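Local coordinates for putative capsular polysaccharide biosynthesis protein (Streptococcus pneumoniae serotype 4, PDB 6EWJ), which probably acts as a pyridoxal 5'-phosphate-dependent sugar aminotransferase of the DegT/DnrJ/EryC1 family in the biosynthesis of pneumococcal teichoic acid, at residues Val105-Gln110 and Glu122-Glu127; Cys142-Leu147 and Ile171-Asp176. One frame throughout, in Å; residues are numbered along the deposited sequence.

Interaction 1: residues Val105-Gln110 and Glu122-Glu127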
# COMPACT_ATOMS: atom_id res chain seq x y z
N VAL A 105 17.84 -12.06 11.92
CA VAL A 105 18.97 -12.28 12.79
C VAL A 105 19.43 -10.90 13.28
O VAL A 105 19.86 -10.07 12.49
CB VAL A 105 20.14 -12.96 12.05
CG1 VAL A 105 21.33 -13.11 12.97
CG2 VAL A 105 19.74 -14.31 11.51
N MET A 106 19.32 -10.66 14.58
CA MET A 106 19.64 -9.36 15.15
C MET A 106 21.08 -9.35 15.62
O MET A 106 21.60 -10.39 16.06
CB MET A 106 18.69 -9.06 16.33
CG MET A 106 17.23 -8.97 15.91
SD MET A 106 16.19 -8.39 17.27
CE MET A 106 14.62 -8.86 16.54
N VAL A 107 21.70 -8.18 15.50
CA VAL A 107 23.10 -8.00 15.91
C VAL A 107 23.17 -6.79 16.85
O VAL A 107 22.56 -5.77 16.58
CB VAL A 107 24.02 -7.79 14.70
CG1 VAL A 107 25.45 -7.55 15.14
CG2 VAL A 107 23.97 -9.00 13.78
N ASP A 108 23.94 -6.94 17.93
CA ASP A 108 24.07 -5.88 18.92
C ASP A 108 24.87 -4.73 18.34
O ASP A 108 25.58 -4.89 17.33
CB ASP A 108 24.74 -6.38 20.23
CG ASP A 108 24.36 -5.53 21.43
OD1 ASP A 108 23.49 -4.62 21.31
OD2 ASP A 108 24.90 -5.79 22.52
N ILE A 109 24.77 -3.58 18.99
CA ILE A 109 25.37 -2.39 18.49
C ILE A 109 26.64 -2.09 19.27
O ILE A 109 27.04 -2.87 20.14
CB ILE A 109 24.35 -1.22 18.49
CG1 ILE A 109 23.93 -0.84 19.91
CG2 ILE A 109 23.14 -1.60 17.63
CD1 ILE A 109 23.32 0.54 20.03
N GLN A 110 27.31 -1.00 18.91
CA GLN A 110 28.57 -0.62 19.54
C GLN A 110 28.31 0.19 20.82
O GLN A 110 27.17 0.55 21.11
CB GLN A 110 29.44 0.18 18.55
CG GLN A 110 29.72 -0.57 17.24
CD GLN A 110 30.50 0.28 16.22
OE1 GLN A 110 31.30 1.14 16.59
NE2 GLN A 110 30.33 -0.02 14.93
N GLU A 122 29.98 -10.02 11.61
CA GLU A 122 30.74 -11.14 11.02
C GLU A 122 30.35 -12.50 11.64
O GLU A 122 30.09 -13.47 10.92
CB GLU A 122 32.27 -10.95 11.19
CG GLU A 122 32.87 -9.99 10.20
CD GLU A 122 34.35 -9.79 10.40
OE1 GLU A 122 35.00 -10.59 11.10
OE2 GLU A 122 34.90 -8.83 9.83
N GLN A 123 30.31 -12.54 12.97
CA GLN A 123 29.94 -13.78 13.69
C GLN A 123 28.53 -14.28 13.38
O GLN A 123 28.31 -15.47 13.34
CB GLN A 123 30.03 -13.58 15.19
CG GLN A 123 31.42 -13.37 15.72
CD GLN A 123 31.41 -13.09 17.22
OE1 GLN A 123 30.50 -13.53 17.95
NE2 GLN A 123 32.44 -12.37 17.70
N ALA A 124 27.59 -13.36 13.19
CA ALA A 124 26.19 -13.70 12.91
C ALA A 124 25.95 -14.23 11.49
O ALA A 124 24.89 -14.84 11.23
CB ALA A 124 25.30 -12.50 13.16
N ILE A 125 26.91 -14.06 10.60
CA ILE A 125 26.79 -14.55 9.21
C ILE A 125 26.87 -16.08 9.13
O ILE A 125 27.73 -16.71 9.71
CB ILE A 125 27.83 -13.86 8.27
CG1 ILE A 125 27.39 -12.43 8.00
CG2 ILE A 125 28.00 -14.60 6.95
CD1 ILE A 125 28.43 -11.54 7.36
N THR A 126 25.93 -16.67 8.36
CA THR A 126 25.89 -18.11 8.10
C THR A 126 25.68 -18.37 6.61
O THR A 126 25.60 -17.43 5.80
CB THR A 126 24.74 -18.81 8.88
OG1 THR A 126 23.48 -18.48 8.29
CG2 THR A 126 24.75 -18.43 10.37
N GLU A 127 25.60 -19.65 6.26
CA GLU A 127 25.30 -20.08 4.90
C GLU A 127 23.91 -19.67 4.43
O GLU A 127 23.66 -19.58 3.24
CB GLU A 127 25.49 -21.58 4.76
CG GLU A 127 26.90 -22.02 5.12
CD GLU A 127 27.54 -23.06 4.21
OE1 GLU A 127 27.10 -23.24 3.05
OE2 GLU A 127 28.54 -23.68 4.66

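Interaction 2: residues Cys142-Leu147 and Ile171-Asp176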
# COMPACT_ATOMS: atom_id res chain seq x y z
N CYS A 142 25.94 4.54 7.96
CA CYS A 142 26.88 3.55 8.50
C CYS A 142 28.28 3.45 7.82
O CYS A 142 28.54 4.02 6.76
CB CYS A 142 26.23 2.18 8.49
SG CYS A 142 24.79 2.12 9.63
N ASP A 143 29.16 2.69 8.44
CA ASP A 143 30.56 2.48 7.99
C ASP A 143 30.53 1.49 6.82
O ASP A 143 30.73 0.28 7.00
CB ASP A 143 31.33 1.93 9.21
CG ASP A 143 32.81 1.77 9.01
OD1 ASP A 143 33.35 2.10 7.94
OD2 ASP A 143 33.42 1.22 9.97
N TYR A 144 30.20 1.99 5.63
CA TYR A 144 30.05 1.11 4.46
C TYR A 144 31.35 0.44 4.03
O TYR A 144 31.31 -0.70 3.60
CB TYR A 144 29.27 1.78 3.32
CG TYR A 144 27.80 1.64 3.54
CD1 TYR A 144 27.10 2.57 4.29
CD2 TYR A 144 27.11 0.51 3.06
CE1 TYR A 144 25.73 2.43 4.51
CE2 TYR A 144 25.75 0.35 3.30
CZ TYR A 144 25.07 1.31 4.02
OH TYR A 144 23.74 1.16 4.28
N ASP A 145 32.50 1.09 4.18
CA ASP A 145 33.74 0.42 3.89
C ASP A 145 33.88 -0.86 4.71
O ASP A 145 34.27 -1.88 4.16
CB ASP A 145 34.97 1.32 4.12
CG ASP A 145 35.08 2.45 3.08
OD1 ASP A 145 34.32 2.46 2.10
OD2 ASP A 145 35.96 3.32 3.28
N ARG A 146 33.56 -0.80 5.99
CA ARG A 146 33.62 -1.99 6.83
C ARG A 146 32.55 -3.02 6.45
O ARG A 146 32.84 -4.21 6.28
CB ARG A 146 33.46 -1.62 8.29
CG ARG A 146 33.58 -2.79 9.25
CD ARG A 146 34.94 -3.50 9.16
NE ARG A 146 34.92 -4.77 9.88
CZ ARG A 146 35.03 -4.92 11.20
NH1 ARG A 146 35.16 -3.87 12.00
NH2 ARG A 146 34.98 -6.14 11.72
N LEU A 147 31.32 -2.57 6.26
CA LEU A 147 30.23 -3.49 5.82
C LEU A 147 30.59 -4.27 4.54
O LEU A 147 30.45 -5.48 4.52
CB LEU A 147 28.94 -2.71 5.61
CG LEU A 147 28.21 -2.38 6.89
CD1 LEU A 147 27.25 -1.20 6.75
CD2 LEU A 147 27.45 -3.66 7.32
N ILE A 171 26.39 -11.69 0.01
CA ILE A 171 25.36 -11.02 0.80
C ILE A 171 25.08 -9.65 0.19
O ILE A 171 26.01 -8.91 -0.13
CB ILE A 171 25.78 -10.87 2.28
CG1 ILE A 171 25.82 -12.24 2.96
CG2 ILE A 171 24.78 -10.00 3.06
CD1 ILE A 171 26.60 -12.31 4.25
N VAL A 172 23.81 -9.31 0.03
CA VAL A 172 23.40 -8.04 -0.53
C VAL A 172 23.18 -7.08 0.63
O VAL A 172 22.54 -7.45 1.66
CB VAL A 172 22.14 -8.20 -1.43
CG1 VAL A 172 21.60 -6.84 -1.87
CG2 VAL A 172 22.45 -9.06 -2.66
N ILE A 173 23.67 -5.83 0.49
CA ILE A 173 23.53 -4.85 1.54
C ILE A 173 22.49 -3.86 1.17
O ILE A 173 22.65 -3.17 0.18
CB ILE A 173 24.85 -4.13 1.87
CG1 ILE A 173 25.91 -5.17 2.25
CG2 ILE A 173 24.62 -3.17 3.03
CD1 ILE A 173 27.27 -4.58 2.55
N VAL A 174 21.42 -3.79 1.98
CA VAL A 174 20.26 -2.97 1.70
C VAL A 174 20.17 -1.92 2.79
O VAL A 174 19.85 -2.23 3.95
CB VAL A 174 18.98 -3.79 1.70
CG1 VAL A 174 17.76 -2.89 1.54
CG2 VAL A 174 19.06 -4.87 0.63
N SER A 175 20.36 -0.66 2.41
CA SER A 175 20.25 0.45 3.35
C SER A 175 18.81 0.80 3.71
O SER A 175 18.01 1.16 2.81
CB SER A 175 20.90 1.72 2.76
OG SER A 175 20.63 2.83 3.63
N ASP A 176 18.49 0.77 5.01
CA ASP A 176 17.32 1.48 5.49
C ASP A 176 17.64 2.94 5.70
O ASP A 176 18.13 3.35 6.76
CB ASP A 176 16.74 0.86 6.76
CG ASP A 176 15.51 1.59 7.25
OD1 ASP A 176 15.12 2.64 6.69
OD2 ASP A 176 14.90 1.12 8.25

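Interaction 1: residues Val105-Gln110 and Glu122-Glu127
V105, V107 and A124 make the whole of the apolar contact, one methyl group of the helix-bearing segment meeting one branch of each valine. The CB of A124 lies 3.8 Å from CG2 of V107 and 4.0 Å from CG1 of V105, ordinary van der Waals distances. The two valines have nearly the same first torsion yet use different branches: V105 offers the methyl anti to its backbone N (chi1 177°), V107 the one anti to its carbonyl carbon. Being two residues apart on a strand, they project from the same side of the sheet, while M106 between them turns to the other side and packs on L354 and F365. Beta-branched valine suits the strand, and alanine suits this place on the segment 122-127, where its short side chain lets the backbones come close, with 7.1 Å between the CA atoms of V107 and A124.

The contact itself is apolar; the polar side chains of the two segments bond to other parts of the chain. Within 122-127, N of I125 bonds to O of E122 at 3.3 Å. N of I109 donates a weak bond to OD1 of D108, whose carboxylate also takes the N-H groups of K372 and A373.

Strand 103-107 is an outermost strand of the chain's main sheet, hydrogen-bonded along strand 82-86. Helix 118-124 covers one side of it, L120 also touching V107, and I125 reaches on to I84.

Interaction 2: residues Cys142-Leu147 and Ile171-Asp176
Y144 reaches from the first turn of its helix toward the strand and meets I173 with the edge of its ring: CG2 of I173 sits near the ring plane, 3.7 Å from CE2 of Y144. The two side chains lie alongside each other, pointing opposite ways. One face of the same ring is taken by L147 of its own helix, whose CD1 lies 4.0 Å above the plane and over the centre, a CH-pi-like placement one turn along. An aromatic ring suits this place because its flat face and its rim can each receive an aliphatic group.

I173 uses both ends of its branched side chain. With CG2 anti to the backbone N, that methyl goes to the tyrosine, while the CG1 arm, extended at chi2 178°, carries CD1 to 4.0 Å from CB of L147 and 3.8 Å from its carbonyl O.

Beyond the ring, OH of Y144 comes within 3.3 Å of CB of S175. OG of S175 is 3.6 Å from that hydroxyl, and the two are joined through a third residue: both hydrogen-bond to OE2 of E136, which gives these buried polar groups a common partner. OG of S175 and OG of S177 are also hydrogen-bonded.

D143 occupies the N-cap position of helix 144-153. This helix packs on strand 172-177, which runs parallel to strand 129-132 in the central mixed sheet, an arrangement typical of the large domain of fold-type I PLP enzymes. S175 lies about 9 Å, side chain to side chain, from H179, a pyridoxal 5'-phosphate-binding residue.

How the interactions relate
Interactions 1 and 2 both reach the same sheet, with centres about 13 Å apart, and follow one another along the chain. They also touch directly. OE2 of E122 forms a salt bridge with NH2 of R146 at 3.3 Å, tying helix 118-124 to helix 144-153, and D119 gives the same NH2 a second acidic partner. In the apolar layer, CD1 of I125 packs 3.7 Å from CD1 of I171. Interaction 1 lies at an outermost strand, away from the annotated sites, whereas interaction 2 is deeper: the side chain of S175 is about 10 Å from that of A64, another residue that binds pyridoxal 5'-phosphate, although no cofactor is bound to this chain.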